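Local structure of heat-inducible transcription repressor hrcA homolog (Thermotoga maritima, 1STZ) at residues Leu127-Asn141 and Tyr294-Thr308. The protein probably represses class I heat shock genes, the grpE-dnaK-dnaJ and groELS operons, as a DNA-binding transcription regulator. Residues are numbered along the deposited sequence; the frame is centred on the assembly and turned at random.
Sequences LARLTEGYVLIERPN and YFKGESPIGSVYLFT
Strand 134-138 runs antiparallel to strand 299-308, 4.8 Å away between axes, with Tyr134-Phe307 and Leu136-Tyr305 as hydrogen-bonded pairs. Tyr134 N donates to Phe307 O at 2.9 Å, almost straight at 176°. The regular pairing ends at Glu138, whose N donates to Ser303 O. The Glu138 carboxylate then adds a bond of its own. With CG anti to the backbone N (chi1 -161°) and the chain extended beyond it, OE1 takes Ser303 N at 3.0 Å through its anti lone pair. A water that donates to the same OE1 also bonds Ser303 OG. Tyr294 bonds the backbone of the same glutamate. Its OH donates to Glu138 O at 2.7 Å, in the carbonyl plane, and that oxygen lies at the ring edge. Gly302 N lies above one face of the ring, nearer its margin than its centre. A classic beta bulge sets Ile301 and Gly302 together opposite Tyr294 of the adjacent strand. These strands belong to the antiparallel sheet of the HrcA C-terminal domain, with 299-309 between 134-138 and 287-296. A phenylalanine in place of Tyr294 would probably leave Glu138 O without its hydroxyl donor. Beyond the bulge, Pro140 CB packs on Ile301 CG2 at 3.7 Å, and two waters link Ile301 O to Arg139 O and Asn141 N. Val135, Ile137, Val304 and Leu306 share one sheet face. There Leu127 CD1 meets Val304 CG1 tip to tip at 4.1 Å, while helix 314-334 also packs on both residues. Leu306 CD2 reaches Thr131 OG1 and comes within 3.7 Å of Gly133 CA, an approach made possible by the lack of a side chain on Gly133. On the reverse face the Tyr134 and Phe307 side chains lie alongside each other, and Leu136 CD1 approaches Phe307 CE1.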
ATOM      1  N   LEU A 127      -7.157  -5.116   8.184  1.00 18.01           N
ATOM      2  CA  LEU A 127      -8.465  -4.937   8.777  1.00 18.73           C
ATOM      3  C   LEU A 127      -8.367  -4.175  10.117  1.00 18.55           C
ATOM      4  O   LEU A 127      -9.107  -3.233  10.342  1.00 18.03           O
ATOM      5  CB  LEU A 127      -9.137  -6.301   8.997  1.00 18.93           C
ATOM      6  CG  LEU A 127     -10.652  -6.513   8.912  1.00 21.89           C
ATOM      7  CD1 LEU A 127     -11.109  -7.713   9.746  1.00 23.48           C
ATOM      8  CD2 LEU A 127     -11.486  -5.341   9.215  1.00 22.63           C
ATOM      9  N   ALA A 128      -7.476  -4.616  11.000  1.00 19.34           N
ATOM     10  CA  ALA A 128      -7.245  -3.968  12.298  1.00 20.19           C
ATOM     11  C   ALA A 128      -6.790  -2.528  12.130  1.00 21.25           C
ATOM     12  O   ALA A 128      -7.286  -1.620  12.802  1.00 22.65           O
ATOM     13  CB  ALA A 128      -6.186  -4.736  13.102  1.00 19.83           C
ATOM     14  N   ARG A 129      -5.835  -2.318  11.239  1.00 21.71           N
ATOM     15  CA  ARG A 129      -5.304  -0.980  11.004  1.00 23.16           C
ATOM     16  C   ARG A 129      -6.339   0.021  10.491  1.00 22.72           C
ATOM     17  O   ARG A 129      -6.423   1.133  11.000  1.00 24.53           O
ATOM     18  CB  ARG A 129      -4.149  -1.039  10.029  1.00 23.60           C
ATOM     19  CG  ARG A 129      -3.514   0.299   9.789  1.00 26.89           C
ATOM     20  CD  ARG A 129      -2.114   0.206   9.258  1.00 30.49           C
ATOM     21  NE  ARG A 129      -2.032  -0.649   8.077  1.00 33.98           N
ATOM     22  CZ  ARG A 129      -1.014  -0.651   7.214  1.00 36.79           C
ATOM     23  NH1 ARG A 129       0.021   0.175   7.380  1.00 39.23           N
ATOM     24  NH2 ARG A 129      -1.030  -1.483   6.173  1.00 37.08           N
ATOM     25  N   LEU A 130      -7.138  -0.385   9.517  1.00 21.59           N
ATOM     26  CA  LEU A 130      -8.077   0.514   8.852  1.00 20.99           C
ATOM     27  C   LEU A 130      -9.325   0.826   9.685  1.00 20.28           C
ATOM     28  O   LEU A 130      -9.992   1.809   9.437  1.00 20.83           O
ATOM     29  CB  LEU A 130      -8.518  -0.082   7.517  1.00 20.52           C
ATOM     30  CG  LEU A 130      -7.448  -0.317   6.465  1.00 21.21           C
ATOM     31  CD1 LEU A 130      -8.097  -0.717   5.152  1.00 20.71           C
ATOM     32  CD2 LEU A 130      -6.550   0.910   6.296  1.00 22.43           C
ATOM     33  N   THR A 131      -9.652  -0.028  10.644  1.00 19.91           N
ATOM     34  CA  THR A 131     -10.815   0.169  11.497  1.00 19.91           C
ATOM     35  C   THR A 131     -10.473   0.540  12.942  1.00 20.44           C
ATOM     36  O   THR A 131     -11.376   0.705  13.753  1.00 21.14           O
ATOM     37  CB  THR A 131     -11.651  -1.096  11.546  1.00 19.59           C
ATOM     38  OG1 THR A 131     -10.877  -2.150  12.133  1.00 19.04           O
ATOM     39  CG2 THR A 131     -12.019  -1.561  10.152  1.00 18.66           C
ATOM     40  N   GLU A 132      -9.190   0.624  13.267  1.00 21.22           N
ATOM     41  CA  GLU A 132      -8.735   0.807  14.639  1.00 22.64           C
ATOM     42  C   GLU A 132      -9.417  -0.178  15.574  1.00 22.21           C
ATOM     43  O   GLU A 132      -9.905   0.203  16.649  1.00 22.32           O
ATOM     44  CB  GLU A 132      -8.985   2.254  15.103  1.00 23.74           C
ATOM     45  CG  GLU A 132      -8.299   3.320  14.250  1.00 26.41           C
ATOM     46  CD  GLU A 132      -8.890   4.713  14.472  1.00 32.10           C
ATOM     47  OE1 GLU A 132     -10.112   4.823  14.762  1.00 35.90           O
ATOM     48  OE2 GLU A 132      -8.142   5.710  14.338  1.00 35.09           O
ATOM     49  N   GLY A 133      -9.461  -1.443  15.157  1.00 21.08           N
ATOM     50  CA  GLY A 133     -10.050  -2.503  15.958  1.00 21.00           C
ATOM     51  C   GLY A 133      -9.107  -3.631  16.326  1.00 20.69           C
ATOM     52  O   GLY A 133      -7.895  -3.602  16.038  1.00 21.80           O
ATOM     53  N   TYR A 134      -9.677  -4.620  16.991  1.00 20.33           N
ATOM     54  CA  TYR A 134      -9.008  -5.858  17.363  1.00 20.76           C
ATOM     55  C   TYR A 134      -9.627  -6.967  16.535  1.00 20.50           C
ATOM     56  O   TYR A 134     -10.828  -7.155  16.587  1.00 20.26           O
ATOM     57  CB  TYR A 134      -9.271  -6.170  18.834  1.00 21.66           C
ATOM     58  CG  TYR A 134      -8.602  -7.422  19.391  1.00 21.77           C
ATOM     59  CD1 TYR A 134      -9.351  -8.476  19.887  1.00 24.94           C
ATOM     60  CD2 TYR A 134      -7.230  -7.521  19.464  1.00 23.36           C
ATOM     61  CE1 TYR A 134      -8.736  -9.610  20.444  1.00 24.54           C
ATOM     62  CE2 TYR A 134      -6.608  -8.652  20.009  1.00 23.88           C
ATOM     63  CZ  TYR A 134      -7.374  -9.690  20.485  1.00 24.84           C
ATOM     64  OH  TYR A 134      -6.772 -10.808  21.014  1.00 27.56           O
ATOM     65  N   VAL A 135      -8.800  -7.696  15.799  1.00 19.96           N
ATOM     66  CA  VAL A 135      -9.247  -8.755  14.908  1.00 20.70           C
ATOM     67  C   VAL A 135      -8.833 -10.148  15.373  1.00 20.81           C
ATOM     68  O   VAL A 135      -7.694 -10.357  15.787  1.00 21.52           O
ATOM     69  CB  VAL A 135      -8.714  -8.505  13.496  1.00 20.35           C
ATOM     70  CG1 VAL A 135      -9.022  -9.676  12.558  1.00 21.33           C
ATOM     71  CG2 VAL A 135      -9.290  -7.222  12.963  1.00 20.23           C
ATOM     72  N   LEU A 136      -9.781 -11.082  15.341  1.00 21.02           N
ATOM     73  CA  LEU A 136      -9.493 -12.511  15.457  1.00 21.11           C
ATOM     74  C   LEU A 136      -9.901 -13.173  14.159  1.00 20.88           C
ATOM     75  O   LEU A 136     -11.017 -12.961  13.692  1.00 20.73           O
ATOM     76  CB  LEU A 136     -10.277 -13.152  16.593  1.00 21.28           C
ATOM     77  CG  LEU A 136     -10.000 -12.677  18.006  1.00 23.78           C
ATOM     78  CD1 LEU A 136     -10.859 -13.485  18.947  1.00 27.46           C
ATOM     79  CD2 LEU A 136      -8.531 -12.774  18.423  1.00 24.38           C
ATOM     80  N   ILE A 137      -8.991 -13.931  13.555  1.00 20.53           N
ATOM     81  CA  ILE A 137      -9.303 -14.787  12.415  1.00 20.36           C
ATOM     82  C   ILE A 137      -9.069 -16.239  12.822  1.00 20.38           C
ATOM     83  O   ILE A 137      -7.960 -16.613  13.183  1.00 20.56           O
ATOM     84  CB  ILE A 137      -8.419 -14.459  11.208  1.00 20.65           C
ATOM     85  CG1 ILE A 137      -8.570 -12.981  10.822  1.00 22.11           C
ATOM     86  CG2 ILE A 137      -8.775 -15.364  10.020  1.00 19.86           C
ATOM     87  CD1 ILE A 137      -7.840 -12.591   9.579  1.00 23.34           C
ATOM     88  N   GLU A 138     -10.117 -17.046  12.743  1.00 19.88           N
ATOM     89  CA  GLU A 138     -10.019 -18.472  12.930  1.00 20.12           C
ATOM     90  C   GLU A 138      -9.218 -19.121  11.771  1.00 20.42           C
ATOM     91  O   GLU A 138      -9.625 -19.020  10.616  1.00 20.96           O
ATOM     92  CB  GLU A 138     -11.422 -19.056  13.017  1.00 20.48           C
ATOM     93  CG  GLU A 138     -11.495 -20.426  13.648  1.00 21.42           C
ATOM     94  CD  GLU A 138     -12.905 -20.978  13.721  1.00 23.52           C
ATOM     95  OE1 GLU A 138     -13.793 -20.543  12.943  1.00 24.02           O
ATOM     96  OE2 GLU A 138     -13.126 -21.884  14.556  1.00 26.04           O
ATOM     97  N   ARG A 139      -8.082 -19.754  12.095  1.00 19.81           N
ATOM     98  CA  ARG A 139      -7.279 -20.523  11.142  1.00 20.14           C
ATOM     99  C   ARG A 139      -8.043 -21.770  10.673  1.00 19.99           C
ATOM    100  O   ARG A 139      -8.909 -22.274  11.373  1.00 19.45           O
ATOM    101  CB  ARG A 139      -5.940 -20.957  11.778  1.00 20.35           C
ATOM    102  CG  ARG A 139      -5.052 -19.813  12.211  1.00 21.94           C
ATOM    103  CD  ARG A 139      -3.680 -20.234  12.739  1.00 22.48           C
ATOM    104  NE  ARG A 139      -2.744 -19.109  12.768  1.00 22.15           N
ATOM    105  CZ  ARG A 139      -2.454 -18.343  13.820  1.00 25.97           C
ATOM    106  NH1 ARG A 139      -3.031 -18.510  15.006  1.00 28.11           N
ATOM    107  NH2 ARG A 139      -1.566 -17.368  13.679  1.00 26.73           N
ATOM    108  N   PRO A 140      -7.724 -22.297   9.502  1.00 20.25           N
ATOM    109  CA  PRO A 140      -8.391 -23.516   9.045  1.00 20.48           C
ATOM    110  C   PRO A 140      -8.196 -24.635  10.079  1.00 20.42           C
ATOM    111  O   PRO A 140      -7.122 -24.755  10.673  1.00 19.71           O
ATOM    112  CB  PRO A 140      -7.666 -23.839   7.734  1.00 20.68           C
ATOM    113  CG  PRO A 140      -7.115 -22.542   7.296  1.00 20.96           C
ATOM    114  CD  PRO A 140      -6.697 -21.844   8.548  1.00 20.50           C
ATOM    115  N   ASN A 141      -9.242 -25.417  10.313  1.00 20.64           N
ATOM    116  CA  ASN A 141      -9.197 -26.480  11.309  1.00 20.90           C
ATOM    117  C   ASN A 141      -8.226 -27.565  10.856  1.00 20.73           C
ATOM    118  O   ASN A 141      -8.321 -28.050   9.740  1.00 18.90           O
ATOM    119  CB  ASN A 141     -10.601 -27.048  11.519  1.00 21.43           C
ATOM    120  CG  ASN A 141     -10.748 -27.824  12.827  1.00 22.85           C
ATOM    121  OD1 ASN A 141      -9.831 -28.542  13.267  1.00 23.32           O
ATOM    122  ND2 ASN A 141     -11.916 -27.689  13.454  1.00 21.51           N
ATOM    123  N   TYR A 294     -15.179 -16.811   6.134  1.00 18.82           N
ATOM    124  CA  TYR A 294     -14.549 -16.944   4.832  1.00 18.41           C
ATOM    125  C   TYR A 294     -14.682 -18.407   4.394  1.00 18.70           C
ATOM    126  O   TYR A 294     -14.736 -19.309   5.237  1.00 18.71           O
ATOM    127  CB  TYR A 294     -13.090 -16.439   4.845  1.00 17.73           C
ATOM    128  CG  TYR A 294     -12.094 -17.227   5.655  1.00 16.73           C
ATOM    129  CD1 TYR A 294     -11.170 -18.069   5.042  1.00 16.25           C
ATOM    130  CD2 TYR A 294     -12.015 -17.076   7.021  1.00 16.91           C
ATOM    131  CE1 TYR A 294     -10.248 -18.789   5.794  1.00 17.15           C
ATOM    132  CE2 TYR A 294     -11.098 -17.793   7.782  1.00 16.44           C
ATOM    133  CZ  TYR A 294     -10.214 -18.634   7.174  1.00 16.88           C
ATOM    134  OH  TYR A 294      -9.300 -19.329   7.956  1.00 17.58           O
ATOM    135  N   PHE A 295     -14.770 -18.612   3.084  1.00 18.54           N
ATOM    136  CA  PHE A 295     -15.190 -19.871   2.505  1.00 18.92           C
ATOM    137  C   PHE A 295     -14.211 -20.395   1.460  1.00 19.75           C
ATOM    138  O   PHE A 295     -13.533 -19.639   0.772  1.00 18.21           O
ATOM    139  CB  PHE A 295     -16.538 -19.702   1.777  1.00 19.34           C
ATOM    140  CG  PHE A 295     -17.706 -19.386   2.676  1.00 17.48           C
ATOM    141  CD1 PHE A 295     -17.913 -18.099   3.130  1.00 17.29           C
ATOM    142  CD2 PHE A 295     -18.611 -20.373   3.029  1.00 15.85           C
ATOM    143  CE1 PHE A 295     -18.997 -17.800   3.961  1.00 17.45           C
ATOM    144  CE2 PHE A 295     -19.698 -20.090   3.834  1.00 17.24           C
ATOM    145  CZ  PHE A 295     -19.898 -18.798   4.302  1.00 17.51           C
ATOM    146  N   LYS A 296     -14.204 -21.715   1.319  1.00 21.23           N
ATOM    147  CA  LYS A 296     -13.675 -22.387   0.143  1.00 22.13           C
ATOM    148  C   LYS A 296     -14.855 -22.899  -0.661  1.00 22.29           C
ATOM    149  O   LYS A 296     -15.354 -23.985  -0.420  1.00 22.62           O
ATOM    150  CB  LYS A 296     -12.764 -23.534   0.578  1.00 22.60           C
ATOM    151  CG  LYS A 296     -12.241 -24.398  -0.562  1.00 24.41           C
ATOM    152  CD  LYS A 296     -11.716 -25.748  -0.060  1.00 27.45           C
ATOM    153  CE  LYS A 296     -12.806 -26.643   0.506  1.00 29.51           C
ATOM    154  NZ  LYS A 296     -13.840 -26.963  -0.523  1.00 31.52           N
ATOM    155  N   GLY A 297     -15.321 -22.103  -1.613  1.00 23.14           N
ATOM    156  CA  GLY A 297     -16.529 -22.428  -2.352  1.00 23.48           C
ATOM    157  C   GLY A 297     -17.728 -22.221  -1.450  1.00 24.15           C
ATOM    158  O   GLY A 297     -17.916 -21.133  -0.915  1.00 23.58           O
ATOM    159  N   GLU A 298     -18.535 -23.267  -1.270  1.00 25.14           N
ATOM    160  CA  GLU A 298     -19.655 -23.228  -0.321  1.00 25.80           C
ATOM    161  C   GLU A 298     -19.254 -23.610   1.121  1.00 25.67           C
ATOM    162  O   GLU A 298     -20.031 -23.406   2.042  1.00 26.05           O
ATOM    163  CB  GLU A 298     -20.786 -24.153  -0.790  1.00 26.28           C
ATOM    164  CG  GLU A 298     -21.243 -23.916  -2.230  1.00 28.34           C
ATOM    165  CD  GLU A 298     -22.127 -22.687  -2.382  1.00 31.36           C
ATOM    166  OE1 GLU A 298     -23.030 -22.708  -3.247  1.00 33.46           O
ATOM    167  OE2 GLU A 298     -21.932 -21.697  -1.646  1.00 32.65           O
ATOM    168  N   SER A 299     -18.055 -24.157   1.313  1.00 25.43           N
ATOM    169  CA  SER A 299     -17.619 -24.643   2.636  1.00 25.42           C
ATOM    170  C   SER A 299     -16.974 -23.566   3.506  1.00 24.24           C
ATOM    171  O   SER A 299     -15.961 -23.015   3.119  1.00 24.55           O
ATOM    172  CB  SER A 299     -16.623 -25.801   2.461  1.00 25.19           C
ATOM    173  OG  SER A 299     -17.315 -26.968   2.062  1.00 26.54           O
ATOM    174  N   PRO A 300     -17.516 -23.270   4.685  1.00 23.92           N
ATOM    175  CA  PRO A 300     -16.866 -22.299   5.575  1.00 23.86           C
ATOM    176  C   PRO A 300     -15.547 -22.859   6.108  1.00 23.32           C
ATOM    177  O   PRO A 300     -15.521 -23.983   6.579  1.00 23.56           O
ATOM    178  CB  PRO A 300     -17.863 -22.110   6.728  1.00 23.95           C
ATOM    179  CG  PRO A 300     -19.004 -22.990   6.475  1.00 23.60           C
ATOM    180  CD  PRO A 300     -18.744 -23.821   5.268  1.00 24.31           C
ATOM    181  N   ILE A 301     -14.477 -22.098   6.002  1.00 23.02           N
ATOM    182  CA  ILE A 301     -13.181 -22.510   6.532  1.00 23.13           C
ATOM    183  C   ILE A 301     -12.957 -22.000   7.958  1.00 22.94           C
ATOM    184  O   ILE A 301     -12.376 -22.710   8.787  1.00 22.46           O
ATOM    185  CB  ILE A 301     -12.067 -22.024   5.627  1.00 23.24           C
ATOM    186  CG1 ILE A 301     -12.228 -22.578   4.207  1.00 23.68           C
ATOM    187  CG2 ILE A 301     -10.703 -22.430   6.184  1.00 25.15           C
ATOM    188  CD1 ILE A 301     -12.472 -24.093   4.155  1.00 25.22           C
ATOM    189  N   GLY A 302     -13.407 -20.773   8.224  1.00 22.26           N
ATOM    190  CA  GLY A 302     -13.298 -20.165   9.544  1.00 21.97           C
ATOM    191  C   GLY A 302     -14.122 -18.889   9.679  1.00 21.36           C
ATOM    192  O   GLY A 302     -14.627 -18.351   8.699  1.00 20.74           O
ATOM    193  N   SER A 303     -14.254 -18.422  10.908  1.00 21.08           N
ATOM    194  CA  SER A 303     -14.881 -17.150  11.214  1.00 21.09           C
ATOM    195  C   SER A 303     -13.852 -16.028  11.446  1.00 20.81           C
ATOM    196  O   SER A 303     -12.708 -16.269  11.861  1.00 21.09           O
ATOM    197  CB  SER A 303     -15.772 -17.316  12.439  1.00 21.77           C
ATOM    198  OG  SER A 303     -16.793 -18.260  12.146  1.00 22.34           O
ATOM    199  N   VAL A 304     -14.278 -14.803  11.146  1.00 19.58           N
ATOM    200  CA  VAL A 304     -13.524 -13.583  11.389  1.00 18.95           C
ATOM    201  C   VAL A 304     -14.330 -12.670  12.309  1.00 19.01           C
ATOM    202  O   VAL A 304     -15.533 -12.521  12.132  1.00 18.46           O
ATOM    203  CB  VAL A 304     -13.264 -12.828  10.079  1.00 18.57           C
ATOM    204  CG1 VAL A 304     -12.424 -11.582  10.315  1.00 17.25           C
ATOM    205  CG2 VAL A 304     -12.588 -13.740   9.063  1.00 19.27           C
ATOM    206  N   TYR A 305     -13.652 -12.056  13.269  1.00 19.57           N
ATOM    207  CA  TYR A 305     -14.255 -11.150  14.240  1.00 20.01           C
ATOM    208  C   TYR A 305     -13.479  -9.844  14.295  1.00 20.14           C
ATOM    209  O   TYR A 305     -12.259  -9.858  14.378  1.00 20.75           O
ATOM    210  CB  TYR A 305     -14.252 -11.772  15.629  1.00 20.51           C
ATOM    211  CG  TYR A 305     -14.950 -13.100  15.694  1.00 19.49           C
ATOM    212  CD1 TYR A 305     -14.275 -14.266  15.396  1.00 18.71           C
ATOM    213  CD2 TYR A 305     -16.285 -13.189  16.064  1.00 19.31           C
ATOM    214  CE1 TYR A 305     -14.913 -15.496  15.461  1.00 18.24           C
ATOM    215  CE2 TYR A 305     -16.929 -14.403  16.119  1.00 17.64           C
ATOM    216  CZ  TYR A 305     -16.238 -15.558  15.822  1.00 15.70           C
ATOM    217  OH  TYR A 305     -16.870 -16.782  15.907  1.00 13.67           O
ATOM    218  N   LEU A 306     -14.201  -8.726  14.222  1.00 19.87           N
ATOM    219  CA  LEU A 306     -13.664  -7.386  14.455  1.00 19.71           C
ATOM    220  C   LEU A 306     -14.351  -6.767  15.686  1.00 18.98           C
ATOM    221  O   LEU A 306     -15.562  -6.518  15.679  1.00 18.81           O
ATOM    222  CB  LEU A 306     -13.993  -6.513  13.249  1.00 19.55           C
ATOM    223  CG  LEU A 306     -13.226  -5.234  12.914  1.00 21.38           C
ATOM    224  CD1 LEU A 306     -14.164  -4.136  12.504  1.00 21.64           C
ATOM    225  CD2 LEU A 306     -12.238  -4.765  13.950  1.00 22.31           C
ATOM    226  N   PHE A 307     -13.579  -6.477  16.707  1.00 18.39           N
ATOM    227  CA  PHE A 307     -14.072  -5.837  17.909  1.00 18.59           C
ATOM    228  C   PHE A 307     -13.569  -4.407  17.930  1.00 18.77           C
ATOM    229  O   PHE A 307     -12.389  -4.166  17.752  1.00 18.69           O
ATOM    230  CB  PHE A 307     -13.565  -6.555  19.159  1.00 17.99           C
ATOM    231  CG  PHE A 307     -14.084  -7.943  19.315  1.00 18.98           C
ATOM    232  CD1 PHE A 307     -13.356  -9.023  18.845  1.00 20.31           C
ATOM    233  CD2 PHE A 307     -15.274  -8.177  19.981  1.00 18.38           C
ATOM    234  CE1 PHE A 307     -13.832 -10.332  19.017  1.00 20.57           C
ATOM    235  CE2 PHE A 307     -15.747  -9.454  20.138  1.00 21.34           C
ATOM    236  CZ  PHE A 307     -15.018 -10.540  19.646  1.00 21.83           C
ATOM    237  N   THR A 308     -14.476  -3.461  18.152  1.00 18.96           N
ATOM    238  CA  THR A 308     -14.114  -2.069  18.379  1.00 18.68           C
ATOM    239  C   THR A 308     -14.941  -1.563  19.519  1.00 18.12           C
ATOM    240  O   THR A 308     -15.869  -2.225  19.954  1.00 18.18           O
ATOM    241  CB  THR A 308     -14.441  -1.202  17.127  1.00 19.66           C
ATOM    242  OG1 THR A 308     -15.838  -1.303  16.809  1.00 19.57           O
ATOM    243  CG2 THR A 308     -13.728  -1.718  15.870  1.00 19.78           C
TER
HETATM  244  O   HOH W   1     -16.394 -20.943  11.510  1.00 49.15           O
HETATM  245  O   HOH W   2     -11.877 -23.098  11.510  1.00 32.80           O
HETATM  246  O   HOH W   3     -11.450 -25.087   8.546  1.00 29.57           O